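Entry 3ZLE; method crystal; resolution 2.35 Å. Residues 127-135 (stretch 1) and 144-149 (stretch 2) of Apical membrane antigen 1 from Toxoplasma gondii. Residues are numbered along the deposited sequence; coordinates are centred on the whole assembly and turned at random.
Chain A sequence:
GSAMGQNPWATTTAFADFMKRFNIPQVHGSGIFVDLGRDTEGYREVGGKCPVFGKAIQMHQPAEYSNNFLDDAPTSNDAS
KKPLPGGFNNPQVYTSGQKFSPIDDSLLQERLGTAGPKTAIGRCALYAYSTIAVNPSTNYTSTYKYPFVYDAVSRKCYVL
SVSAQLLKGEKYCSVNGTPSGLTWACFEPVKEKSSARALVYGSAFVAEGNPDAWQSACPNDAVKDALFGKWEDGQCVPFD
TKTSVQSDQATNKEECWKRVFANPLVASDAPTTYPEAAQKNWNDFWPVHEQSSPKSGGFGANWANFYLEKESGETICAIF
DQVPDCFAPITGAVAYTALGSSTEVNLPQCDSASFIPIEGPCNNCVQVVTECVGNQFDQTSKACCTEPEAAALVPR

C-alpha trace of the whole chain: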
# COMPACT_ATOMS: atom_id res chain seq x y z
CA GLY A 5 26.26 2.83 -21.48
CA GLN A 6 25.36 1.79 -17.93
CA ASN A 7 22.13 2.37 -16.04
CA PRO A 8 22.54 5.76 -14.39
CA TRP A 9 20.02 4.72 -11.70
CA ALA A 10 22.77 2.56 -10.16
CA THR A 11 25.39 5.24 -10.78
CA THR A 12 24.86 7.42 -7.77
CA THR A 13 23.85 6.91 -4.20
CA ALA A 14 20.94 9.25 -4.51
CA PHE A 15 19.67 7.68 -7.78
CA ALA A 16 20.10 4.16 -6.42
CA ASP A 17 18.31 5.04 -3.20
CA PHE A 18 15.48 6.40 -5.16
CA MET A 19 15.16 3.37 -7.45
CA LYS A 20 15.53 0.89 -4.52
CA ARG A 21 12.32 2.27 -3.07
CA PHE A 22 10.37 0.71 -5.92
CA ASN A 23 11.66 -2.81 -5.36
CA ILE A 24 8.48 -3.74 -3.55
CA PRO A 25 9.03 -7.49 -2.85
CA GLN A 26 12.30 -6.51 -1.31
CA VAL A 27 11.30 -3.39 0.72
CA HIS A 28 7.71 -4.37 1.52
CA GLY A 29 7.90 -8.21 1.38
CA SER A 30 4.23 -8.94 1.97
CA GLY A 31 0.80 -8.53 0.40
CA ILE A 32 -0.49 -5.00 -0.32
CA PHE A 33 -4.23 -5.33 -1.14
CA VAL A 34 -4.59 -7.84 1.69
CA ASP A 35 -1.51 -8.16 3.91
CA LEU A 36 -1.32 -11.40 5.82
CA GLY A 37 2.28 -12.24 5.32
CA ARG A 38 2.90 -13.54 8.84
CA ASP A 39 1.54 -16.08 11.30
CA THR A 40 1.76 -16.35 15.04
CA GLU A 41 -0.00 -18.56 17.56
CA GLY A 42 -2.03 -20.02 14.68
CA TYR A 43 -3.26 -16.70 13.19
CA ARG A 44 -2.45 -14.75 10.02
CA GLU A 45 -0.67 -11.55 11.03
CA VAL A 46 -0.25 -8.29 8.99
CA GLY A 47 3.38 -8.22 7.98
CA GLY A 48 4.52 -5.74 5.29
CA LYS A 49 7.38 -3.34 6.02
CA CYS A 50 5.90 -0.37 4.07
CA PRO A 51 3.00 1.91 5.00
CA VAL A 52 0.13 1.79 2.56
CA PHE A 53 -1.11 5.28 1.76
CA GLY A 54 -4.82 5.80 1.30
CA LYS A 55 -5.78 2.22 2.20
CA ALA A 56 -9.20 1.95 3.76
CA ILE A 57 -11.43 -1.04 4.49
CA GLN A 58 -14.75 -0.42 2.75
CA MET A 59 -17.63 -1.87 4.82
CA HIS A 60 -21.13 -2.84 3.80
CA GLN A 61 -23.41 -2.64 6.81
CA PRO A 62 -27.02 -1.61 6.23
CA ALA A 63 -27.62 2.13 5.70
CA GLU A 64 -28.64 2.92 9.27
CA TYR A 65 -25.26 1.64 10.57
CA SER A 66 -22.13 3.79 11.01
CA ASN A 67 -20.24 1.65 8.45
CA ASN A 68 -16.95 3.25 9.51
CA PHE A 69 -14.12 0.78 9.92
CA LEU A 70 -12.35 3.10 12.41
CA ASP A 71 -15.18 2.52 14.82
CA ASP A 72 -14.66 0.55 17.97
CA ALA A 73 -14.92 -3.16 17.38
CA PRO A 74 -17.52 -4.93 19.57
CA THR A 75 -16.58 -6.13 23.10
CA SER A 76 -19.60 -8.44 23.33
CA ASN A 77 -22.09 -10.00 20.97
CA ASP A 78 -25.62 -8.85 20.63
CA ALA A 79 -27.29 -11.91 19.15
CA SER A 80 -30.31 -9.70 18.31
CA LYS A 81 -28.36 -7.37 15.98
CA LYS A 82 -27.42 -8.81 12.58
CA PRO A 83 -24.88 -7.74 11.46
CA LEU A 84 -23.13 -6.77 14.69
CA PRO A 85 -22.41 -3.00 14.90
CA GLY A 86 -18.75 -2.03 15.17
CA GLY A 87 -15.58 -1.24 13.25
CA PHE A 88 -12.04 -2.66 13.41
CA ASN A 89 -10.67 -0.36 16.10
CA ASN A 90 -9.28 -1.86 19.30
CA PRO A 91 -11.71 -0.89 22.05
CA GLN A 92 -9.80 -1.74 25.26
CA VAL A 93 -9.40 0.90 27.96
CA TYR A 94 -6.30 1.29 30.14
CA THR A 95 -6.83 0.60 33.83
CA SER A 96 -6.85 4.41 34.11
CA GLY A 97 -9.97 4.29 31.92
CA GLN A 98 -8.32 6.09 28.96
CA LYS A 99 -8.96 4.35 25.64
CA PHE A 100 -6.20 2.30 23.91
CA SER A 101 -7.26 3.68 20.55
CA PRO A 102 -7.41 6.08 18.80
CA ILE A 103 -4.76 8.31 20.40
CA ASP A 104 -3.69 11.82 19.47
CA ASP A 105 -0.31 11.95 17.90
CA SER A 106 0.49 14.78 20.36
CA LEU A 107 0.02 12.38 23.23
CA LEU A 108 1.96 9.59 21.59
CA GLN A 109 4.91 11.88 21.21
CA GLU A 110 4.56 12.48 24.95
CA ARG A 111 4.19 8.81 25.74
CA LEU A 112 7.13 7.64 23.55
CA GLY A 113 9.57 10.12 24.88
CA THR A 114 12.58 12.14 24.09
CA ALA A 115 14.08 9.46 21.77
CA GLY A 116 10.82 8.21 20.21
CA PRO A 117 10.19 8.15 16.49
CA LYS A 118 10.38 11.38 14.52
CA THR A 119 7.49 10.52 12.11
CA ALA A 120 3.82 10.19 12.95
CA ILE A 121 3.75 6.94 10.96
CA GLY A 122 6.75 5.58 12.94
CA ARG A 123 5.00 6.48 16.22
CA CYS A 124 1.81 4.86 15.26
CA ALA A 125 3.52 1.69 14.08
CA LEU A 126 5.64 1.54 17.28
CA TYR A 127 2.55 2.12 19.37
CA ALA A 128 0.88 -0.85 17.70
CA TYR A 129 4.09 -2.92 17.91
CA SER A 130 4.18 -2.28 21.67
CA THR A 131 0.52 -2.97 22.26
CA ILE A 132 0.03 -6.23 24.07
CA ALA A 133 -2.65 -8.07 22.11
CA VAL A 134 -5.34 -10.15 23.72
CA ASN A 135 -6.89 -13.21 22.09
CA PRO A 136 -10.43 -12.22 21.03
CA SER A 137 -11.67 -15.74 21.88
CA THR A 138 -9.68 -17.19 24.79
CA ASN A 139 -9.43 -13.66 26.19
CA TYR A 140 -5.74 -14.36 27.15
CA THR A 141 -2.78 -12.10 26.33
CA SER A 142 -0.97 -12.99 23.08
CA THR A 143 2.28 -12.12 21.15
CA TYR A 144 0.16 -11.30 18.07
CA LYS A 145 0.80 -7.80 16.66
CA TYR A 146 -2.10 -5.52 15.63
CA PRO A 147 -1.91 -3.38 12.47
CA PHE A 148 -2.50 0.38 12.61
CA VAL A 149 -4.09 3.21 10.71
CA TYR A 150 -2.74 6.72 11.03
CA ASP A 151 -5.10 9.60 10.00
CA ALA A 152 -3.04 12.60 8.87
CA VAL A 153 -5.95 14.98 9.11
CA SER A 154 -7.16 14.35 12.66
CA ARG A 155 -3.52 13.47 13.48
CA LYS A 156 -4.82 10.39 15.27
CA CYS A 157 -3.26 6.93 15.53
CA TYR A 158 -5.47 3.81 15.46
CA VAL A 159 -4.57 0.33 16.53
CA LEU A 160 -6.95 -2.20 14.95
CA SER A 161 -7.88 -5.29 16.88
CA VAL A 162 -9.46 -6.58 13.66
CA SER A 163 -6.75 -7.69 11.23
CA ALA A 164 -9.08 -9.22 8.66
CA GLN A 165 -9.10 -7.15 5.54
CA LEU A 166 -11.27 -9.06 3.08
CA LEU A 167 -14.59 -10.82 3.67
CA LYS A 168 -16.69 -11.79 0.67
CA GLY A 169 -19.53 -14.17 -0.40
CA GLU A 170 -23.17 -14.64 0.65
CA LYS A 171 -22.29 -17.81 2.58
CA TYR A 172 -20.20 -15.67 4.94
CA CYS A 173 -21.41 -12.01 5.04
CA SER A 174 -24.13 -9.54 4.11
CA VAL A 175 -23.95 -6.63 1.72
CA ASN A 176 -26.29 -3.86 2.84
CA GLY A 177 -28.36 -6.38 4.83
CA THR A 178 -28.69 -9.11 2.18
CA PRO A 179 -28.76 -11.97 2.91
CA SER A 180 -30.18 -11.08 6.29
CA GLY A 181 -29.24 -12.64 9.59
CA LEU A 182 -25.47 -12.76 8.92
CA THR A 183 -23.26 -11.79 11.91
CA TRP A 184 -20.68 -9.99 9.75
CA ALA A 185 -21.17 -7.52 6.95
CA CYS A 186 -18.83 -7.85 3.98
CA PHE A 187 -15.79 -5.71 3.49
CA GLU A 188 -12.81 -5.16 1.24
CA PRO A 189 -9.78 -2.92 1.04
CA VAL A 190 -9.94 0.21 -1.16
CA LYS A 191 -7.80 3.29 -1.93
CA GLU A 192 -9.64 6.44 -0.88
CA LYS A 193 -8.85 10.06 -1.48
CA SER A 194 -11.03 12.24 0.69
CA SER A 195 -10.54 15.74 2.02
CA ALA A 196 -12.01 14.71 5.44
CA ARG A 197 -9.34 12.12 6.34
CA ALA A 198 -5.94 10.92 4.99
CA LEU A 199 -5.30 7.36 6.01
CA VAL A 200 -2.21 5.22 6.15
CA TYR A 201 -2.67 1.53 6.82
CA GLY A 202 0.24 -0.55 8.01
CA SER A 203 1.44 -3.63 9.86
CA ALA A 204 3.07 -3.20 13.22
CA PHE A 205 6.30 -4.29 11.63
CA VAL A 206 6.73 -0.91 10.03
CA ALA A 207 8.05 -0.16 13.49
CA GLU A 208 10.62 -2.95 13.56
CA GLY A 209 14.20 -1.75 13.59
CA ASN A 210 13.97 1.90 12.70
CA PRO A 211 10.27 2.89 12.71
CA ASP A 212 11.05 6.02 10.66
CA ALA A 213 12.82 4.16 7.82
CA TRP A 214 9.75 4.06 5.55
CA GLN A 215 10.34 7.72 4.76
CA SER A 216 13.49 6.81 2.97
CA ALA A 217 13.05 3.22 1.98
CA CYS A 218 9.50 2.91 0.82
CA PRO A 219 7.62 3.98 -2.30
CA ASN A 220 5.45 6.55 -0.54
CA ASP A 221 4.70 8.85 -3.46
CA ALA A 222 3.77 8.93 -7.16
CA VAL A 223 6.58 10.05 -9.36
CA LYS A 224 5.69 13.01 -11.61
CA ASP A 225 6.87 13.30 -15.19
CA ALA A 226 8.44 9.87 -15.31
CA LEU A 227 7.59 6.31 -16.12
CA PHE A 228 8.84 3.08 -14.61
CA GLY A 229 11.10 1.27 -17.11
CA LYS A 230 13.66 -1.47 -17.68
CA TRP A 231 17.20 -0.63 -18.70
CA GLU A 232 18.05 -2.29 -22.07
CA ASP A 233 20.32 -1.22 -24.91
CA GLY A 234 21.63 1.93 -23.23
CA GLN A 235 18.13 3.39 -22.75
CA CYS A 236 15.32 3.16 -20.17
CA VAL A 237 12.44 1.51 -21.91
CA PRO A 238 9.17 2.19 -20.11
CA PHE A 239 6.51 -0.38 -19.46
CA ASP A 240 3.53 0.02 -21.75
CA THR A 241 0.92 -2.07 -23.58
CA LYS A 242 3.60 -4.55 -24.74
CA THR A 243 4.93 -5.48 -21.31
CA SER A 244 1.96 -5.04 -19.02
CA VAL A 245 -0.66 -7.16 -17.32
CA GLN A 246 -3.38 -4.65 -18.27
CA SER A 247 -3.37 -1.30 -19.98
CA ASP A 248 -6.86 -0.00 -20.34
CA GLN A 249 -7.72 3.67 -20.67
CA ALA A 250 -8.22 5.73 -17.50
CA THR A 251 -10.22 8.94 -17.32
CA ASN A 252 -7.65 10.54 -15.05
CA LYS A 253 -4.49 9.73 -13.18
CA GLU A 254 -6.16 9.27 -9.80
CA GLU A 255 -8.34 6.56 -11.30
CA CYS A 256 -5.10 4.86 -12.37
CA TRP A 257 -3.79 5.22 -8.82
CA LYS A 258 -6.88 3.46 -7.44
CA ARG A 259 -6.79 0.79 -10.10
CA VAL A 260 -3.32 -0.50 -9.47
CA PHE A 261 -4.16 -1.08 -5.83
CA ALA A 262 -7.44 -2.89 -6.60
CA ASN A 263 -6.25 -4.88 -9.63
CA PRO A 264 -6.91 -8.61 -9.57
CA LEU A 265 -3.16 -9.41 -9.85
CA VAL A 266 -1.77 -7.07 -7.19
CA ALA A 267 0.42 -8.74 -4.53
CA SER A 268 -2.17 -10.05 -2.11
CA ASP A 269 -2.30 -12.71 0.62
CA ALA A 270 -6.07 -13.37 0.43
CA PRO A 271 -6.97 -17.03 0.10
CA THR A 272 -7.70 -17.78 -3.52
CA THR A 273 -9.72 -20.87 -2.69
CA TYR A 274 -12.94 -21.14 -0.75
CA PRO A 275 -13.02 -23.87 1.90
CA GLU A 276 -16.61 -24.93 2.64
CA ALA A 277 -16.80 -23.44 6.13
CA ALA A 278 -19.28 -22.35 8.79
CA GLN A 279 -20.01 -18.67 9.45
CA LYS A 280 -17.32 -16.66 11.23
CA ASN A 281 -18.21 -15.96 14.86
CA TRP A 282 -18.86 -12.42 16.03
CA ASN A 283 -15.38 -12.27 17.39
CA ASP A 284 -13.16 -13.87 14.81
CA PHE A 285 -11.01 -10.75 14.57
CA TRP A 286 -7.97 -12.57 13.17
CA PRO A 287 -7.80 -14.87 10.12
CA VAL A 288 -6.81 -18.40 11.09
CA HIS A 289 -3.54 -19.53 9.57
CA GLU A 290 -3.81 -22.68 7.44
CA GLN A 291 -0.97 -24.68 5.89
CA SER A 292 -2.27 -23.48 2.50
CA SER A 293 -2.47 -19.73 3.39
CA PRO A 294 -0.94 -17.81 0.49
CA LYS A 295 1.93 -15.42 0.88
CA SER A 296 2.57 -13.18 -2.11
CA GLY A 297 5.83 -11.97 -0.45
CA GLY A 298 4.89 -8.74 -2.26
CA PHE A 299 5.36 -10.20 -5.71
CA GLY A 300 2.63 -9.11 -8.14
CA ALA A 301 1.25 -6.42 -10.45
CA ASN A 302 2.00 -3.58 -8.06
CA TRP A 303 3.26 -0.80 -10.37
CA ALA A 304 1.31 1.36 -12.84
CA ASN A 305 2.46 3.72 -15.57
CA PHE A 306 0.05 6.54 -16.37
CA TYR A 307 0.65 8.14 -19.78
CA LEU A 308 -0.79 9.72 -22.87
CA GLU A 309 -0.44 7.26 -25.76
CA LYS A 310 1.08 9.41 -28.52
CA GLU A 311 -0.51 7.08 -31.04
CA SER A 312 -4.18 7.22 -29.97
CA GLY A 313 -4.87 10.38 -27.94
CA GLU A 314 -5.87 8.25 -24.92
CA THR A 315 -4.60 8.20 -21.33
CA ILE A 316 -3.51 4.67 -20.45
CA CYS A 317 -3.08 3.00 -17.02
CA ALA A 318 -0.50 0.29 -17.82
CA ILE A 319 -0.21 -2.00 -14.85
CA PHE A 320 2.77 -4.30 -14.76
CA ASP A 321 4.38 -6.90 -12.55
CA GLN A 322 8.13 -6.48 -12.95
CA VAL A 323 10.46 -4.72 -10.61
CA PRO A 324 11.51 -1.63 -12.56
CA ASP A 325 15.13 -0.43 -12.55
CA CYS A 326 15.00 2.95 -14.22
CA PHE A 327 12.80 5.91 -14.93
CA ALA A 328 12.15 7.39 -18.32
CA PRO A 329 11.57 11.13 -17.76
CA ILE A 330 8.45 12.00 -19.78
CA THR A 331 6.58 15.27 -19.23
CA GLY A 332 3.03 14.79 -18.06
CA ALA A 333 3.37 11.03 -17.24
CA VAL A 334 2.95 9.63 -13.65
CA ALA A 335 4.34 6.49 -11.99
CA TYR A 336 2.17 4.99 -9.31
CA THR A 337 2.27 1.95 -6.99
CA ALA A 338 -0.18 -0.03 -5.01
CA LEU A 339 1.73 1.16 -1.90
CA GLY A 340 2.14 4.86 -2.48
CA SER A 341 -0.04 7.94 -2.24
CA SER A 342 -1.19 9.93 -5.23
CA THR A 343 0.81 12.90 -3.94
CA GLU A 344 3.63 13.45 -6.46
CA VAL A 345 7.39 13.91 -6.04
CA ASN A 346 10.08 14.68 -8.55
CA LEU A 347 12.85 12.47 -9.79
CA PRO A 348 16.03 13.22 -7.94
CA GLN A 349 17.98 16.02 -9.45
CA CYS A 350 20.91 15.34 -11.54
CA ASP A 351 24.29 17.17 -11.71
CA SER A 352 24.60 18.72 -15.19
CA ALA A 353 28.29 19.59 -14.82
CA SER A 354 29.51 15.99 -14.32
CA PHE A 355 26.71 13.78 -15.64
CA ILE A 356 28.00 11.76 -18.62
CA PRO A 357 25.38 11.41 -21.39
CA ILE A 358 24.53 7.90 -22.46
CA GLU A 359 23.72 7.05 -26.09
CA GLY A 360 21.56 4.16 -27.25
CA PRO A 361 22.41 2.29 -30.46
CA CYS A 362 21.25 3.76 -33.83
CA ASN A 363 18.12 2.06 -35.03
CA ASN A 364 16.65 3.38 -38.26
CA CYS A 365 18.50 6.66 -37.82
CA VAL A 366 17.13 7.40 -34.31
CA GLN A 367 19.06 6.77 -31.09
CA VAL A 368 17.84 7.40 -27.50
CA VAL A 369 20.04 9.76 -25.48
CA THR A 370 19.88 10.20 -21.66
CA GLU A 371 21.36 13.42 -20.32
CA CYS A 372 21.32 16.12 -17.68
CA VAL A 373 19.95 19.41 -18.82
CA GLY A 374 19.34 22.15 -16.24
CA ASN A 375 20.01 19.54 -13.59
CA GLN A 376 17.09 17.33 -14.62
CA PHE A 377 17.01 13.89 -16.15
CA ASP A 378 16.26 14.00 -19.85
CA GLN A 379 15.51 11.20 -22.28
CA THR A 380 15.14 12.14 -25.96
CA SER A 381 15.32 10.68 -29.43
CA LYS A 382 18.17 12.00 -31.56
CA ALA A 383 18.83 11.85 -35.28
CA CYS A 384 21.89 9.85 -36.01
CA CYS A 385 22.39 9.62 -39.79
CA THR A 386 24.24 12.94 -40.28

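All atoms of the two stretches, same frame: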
# COMPACT_ATOMS: atom_id res chain seq x y z
N TYR A 127 3.58 2.18 18.35
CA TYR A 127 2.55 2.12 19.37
C TYR A 127 1.78 0.83 19.22
O TYR A 127 1.47 0.19 20.20
CB TYR A 127 1.60 3.30 19.24
CG TYR A 127 0.49 3.34 20.22
CD1 TYR A 127 0.75 3.45 21.58
CD2 TYR A 127 -0.84 3.31 19.81
CE1 TYR A 127 -0.28 3.53 22.49
CE2 TYR A 127 -1.87 3.47 20.72
CZ TYR A 127 -1.60 3.54 22.05
OH TYR A 127 -2.64 3.63 22.98
N ALA A 128 1.50 0.45 18.00
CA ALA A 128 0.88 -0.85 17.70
C ALA A 128 1.83 -1.98 18.11
O ALA A 128 1.41 -2.95 18.73
CB ALA A 128 0.58 -0.96 16.24
N TYR A 129 3.10 -1.85 17.74
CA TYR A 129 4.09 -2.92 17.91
C TYR A 129 4.26 -3.23 19.41
O TYR A 129 4.31 -4.38 19.79
CB TYR A 129 5.41 -2.49 17.32
CG TYR A 129 6.47 -3.54 17.27
CD1 TYR A 129 6.57 -4.36 16.18
CD2 TYR A 129 7.48 -3.61 18.24
CE1 TYR A 129 7.58 -5.31 16.08
CE2 TYR A 129 8.52 -4.51 18.12
CZ TYR A 129 8.56 -5.37 17.03
OH TYR A 129 9.58 -6.29 16.86
N SER A 130 4.12 -2.18 20.24
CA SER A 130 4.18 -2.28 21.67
C SER A 130 2.89 -2.73 22.33
O SER A 130 2.86 -2.92 23.54
CB SER A 130 4.53 -0.93 22.27
OG SER A 130 5.66 -0.39 21.66
N THR A 131 1.78 -2.65 21.61
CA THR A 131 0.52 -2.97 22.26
C THR A 131 0.44 -4.44 22.49
O THR A 131 0.57 -5.22 21.55
CB THR A 131 -0.70 -2.51 21.47
OG1 THR A 131 -0.74 -1.08 21.46
CG2 THR A 131 -1.96 -3.03 22.11
N ILE A 132 0.28 -4.83 23.74
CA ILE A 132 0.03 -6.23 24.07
C ILE A 132 -1.37 -6.66 23.64
O ILE A 132 -2.39 -6.23 24.21
CB ILE A 132 0.28 -6.54 25.56
CG1 ILE A 132 1.76 -6.35 25.90
CG2 ILE A 132 -0.20 -7.95 25.92
CD1 ILE A 132 2.02 -5.24 26.89
N ALA A 133 -1.41 -7.54 22.64
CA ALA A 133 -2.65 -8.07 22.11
C ALA A 133 -3.29 -9.03 23.09
O ALA A 133 -2.62 -9.62 23.95
CB ALA A 133 -2.40 -8.77 20.80
N VAL A 134 -4.58 -9.26 22.89
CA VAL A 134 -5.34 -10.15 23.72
C VAL A 134 -6.17 -11.03 22.78
O VAL A 134 -6.79 -10.53 21.85
CB VAL A 134 -6.30 -9.36 24.63
CG1 VAL A 134 -7.47 -10.23 25.06
CG2 VAL A 134 -5.57 -8.81 25.86
N ASN A 135 -6.13 -12.34 22.97
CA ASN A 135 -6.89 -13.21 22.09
C ASN A 135 -8.38 -12.87 22.18
O ASN A 135 -8.91 -12.68 23.27
CB ASN A 135 -6.64 -14.67 22.42
CG ASN A 135 -7.18 -15.61 21.36
OD1 ASN A 135 -8.38 -15.82 21.25
ND2 ASN A 135 -6.28 -16.20 20.58
N TYR A 144 0.71 -11.86 19.31
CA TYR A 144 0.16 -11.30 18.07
C TYR A 144 0.38 -9.79 18.02
O TYR A 144 0.16 -9.10 19.01
CB TYR A 144 -1.35 -11.58 18.01
CG TYR A 144 -1.96 -11.40 16.65
CD1 TYR A 144 -1.93 -12.42 15.72
CD2 TYR A 144 -2.66 -10.23 16.31
CE1 TYR A 144 -2.51 -12.29 14.48
CE2 TYR A 144 -3.20 -10.07 15.06
CZ TYR A 144 -3.13 -11.11 14.14
OH TYR A 144 -3.70 -10.98 12.87
N LYS A 145 0.74 -9.26 16.85
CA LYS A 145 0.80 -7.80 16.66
C LYS A 145 -0.34 -7.25 15.80
O LYS A 145 -0.43 -7.56 14.61
CB LYS A 145 2.13 -7.40 16.04
CG LYS A 145 3.35 -7.93 16.76
CD LYS A 145 3.67 -7.07 17.94
CE LYS A 145 5.11 -7.32 18.37
NZ LYS A 145 5.22 -7.05 19.82
N TYR A 146 -1.10 -6.31 16.37
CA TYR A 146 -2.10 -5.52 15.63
C TYR A 146 -1.51 -4.64 14.53
O TYR A 146 -0.36 -4.20 14.63
CB TYR A 146 -2.85 -4.62 16.60
CG TYR A 146 -3.58 -5.35 17.71
CD1 TYR A 146 -4.52 -6.36 17.44
CD2 TYR A 146 -3.37 -4.99 19.05
CE1 TYR A 146 -5.30 -6.93 18.47
CE2 TYR A 146 -4.13 -5.56 20.07
CZ TYR A 146 -5.07 -6.54 19.80
OH TYR A 146 -5.77 -7.15 20.87
N PRO A 147 -2.28 -4.40 13.45
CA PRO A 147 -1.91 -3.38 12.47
C PRO A 147 -2.41 -2.01 12.94
O PRO A 147 -3.23 -1.93 13.86
CB PRO A 147 -2.73 -3.79 11.23
CG PRO A 147 -3.96 -4.42 11.80
CD PRO A 147 -3.46 -5.18 13.02
N PHE A 148 -2.08 -0.96 12.19
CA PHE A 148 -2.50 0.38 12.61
C PHE A 148 -3.05 1.16 11.43
O PHE A 148 -2.77 0.84 10.28
CB PHE A 148 -1.29 1.11 13.19
CG PHE A 148 -0.28 1.48 12.14
CD1 PHE A 148 -0.43 2.64 11.39
CD2 PHE A 148 0.74 0.60 11.82
CE1 PHE A 148 0.51 2.97 10.41
CE2 PHE A 148 1.66 0.89 10.84
CZ PHE A 148 1.55 2.07 10.12
N VAL A 149 -3.72 2.26 11.72
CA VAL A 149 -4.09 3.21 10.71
C VAL A 149 -3.81 4.58 11.27
O VAL A 149 -4.21 4.91 12.42
CB VAL A 149 -5.59 3.11 10.36
CG1 VAL A 149 -6.00 4.27 9.46
CG2 VAL A 149 -5.90 1.78 9.65
O HOH W 1 0.05 -5.37 18.78
O HOH W 2 3.17 -6.56 21.38
O HOH W 3 1.02 -8.82 21.47

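The two stretches bury 443 Å² between them, and two residues of the second, Lys145 and Tyr146, supply most of its share. No direct backbone-to-backbone hydrogen bond joins them; side chains and three waters make the polar links.

Lys145 leaves its backbone sideways, but with chi1 and chi2 both m (-52° and -82°) and chi3 and chi4 both t, the chain bends early and then extends so that its end comes nearer the first stretch. There Lys145 NZ donates a hydrogen bond to Tyr129 O (2.8 Å). The same path lays the lysine over one face of the Tyr129 ring: Lys145 CE lies 4.0 Å and Lys145 NZ 4.4 Å from the ring centroid, both close to the normal, giving CH-pi and cation-pi contacts. Tyr129 points its CB away, yet its t rotamer leaves that face available.

Tyr146 points toward the first stretch, and its m rotamer (chi1 -59°) carries the ring along the loop that follows the helix. Thr131 CG2 meets the ring edge, 3.9 Å from Tyr146 CD2, while Thr131 OG1 donates to Tyr127 O (2.8 Å), so one branch serves the helix and the methyl serves the tyrosine. Ala133 CB packs over a ring face, 3.6 Å from Tyr146 CZ, and also sits 3.1 Å from Tyr144 O; its small methyl suits this tight space. The phenol reaches further, where Tyr146 OH accepts a hydrogen bond from Val134 N (3.2 Å, 160°).

Ala128 likewise allows close approach, with its CB 3.7 Å from Tyr146 O and 4.1 Å from Phe148 CB. Water 1 donates to Ala128 O and Thr131 O and accepts from Tyr146 N, satisfying buried backbone groups, and water 3 links Ala133 N to Tyr144 O.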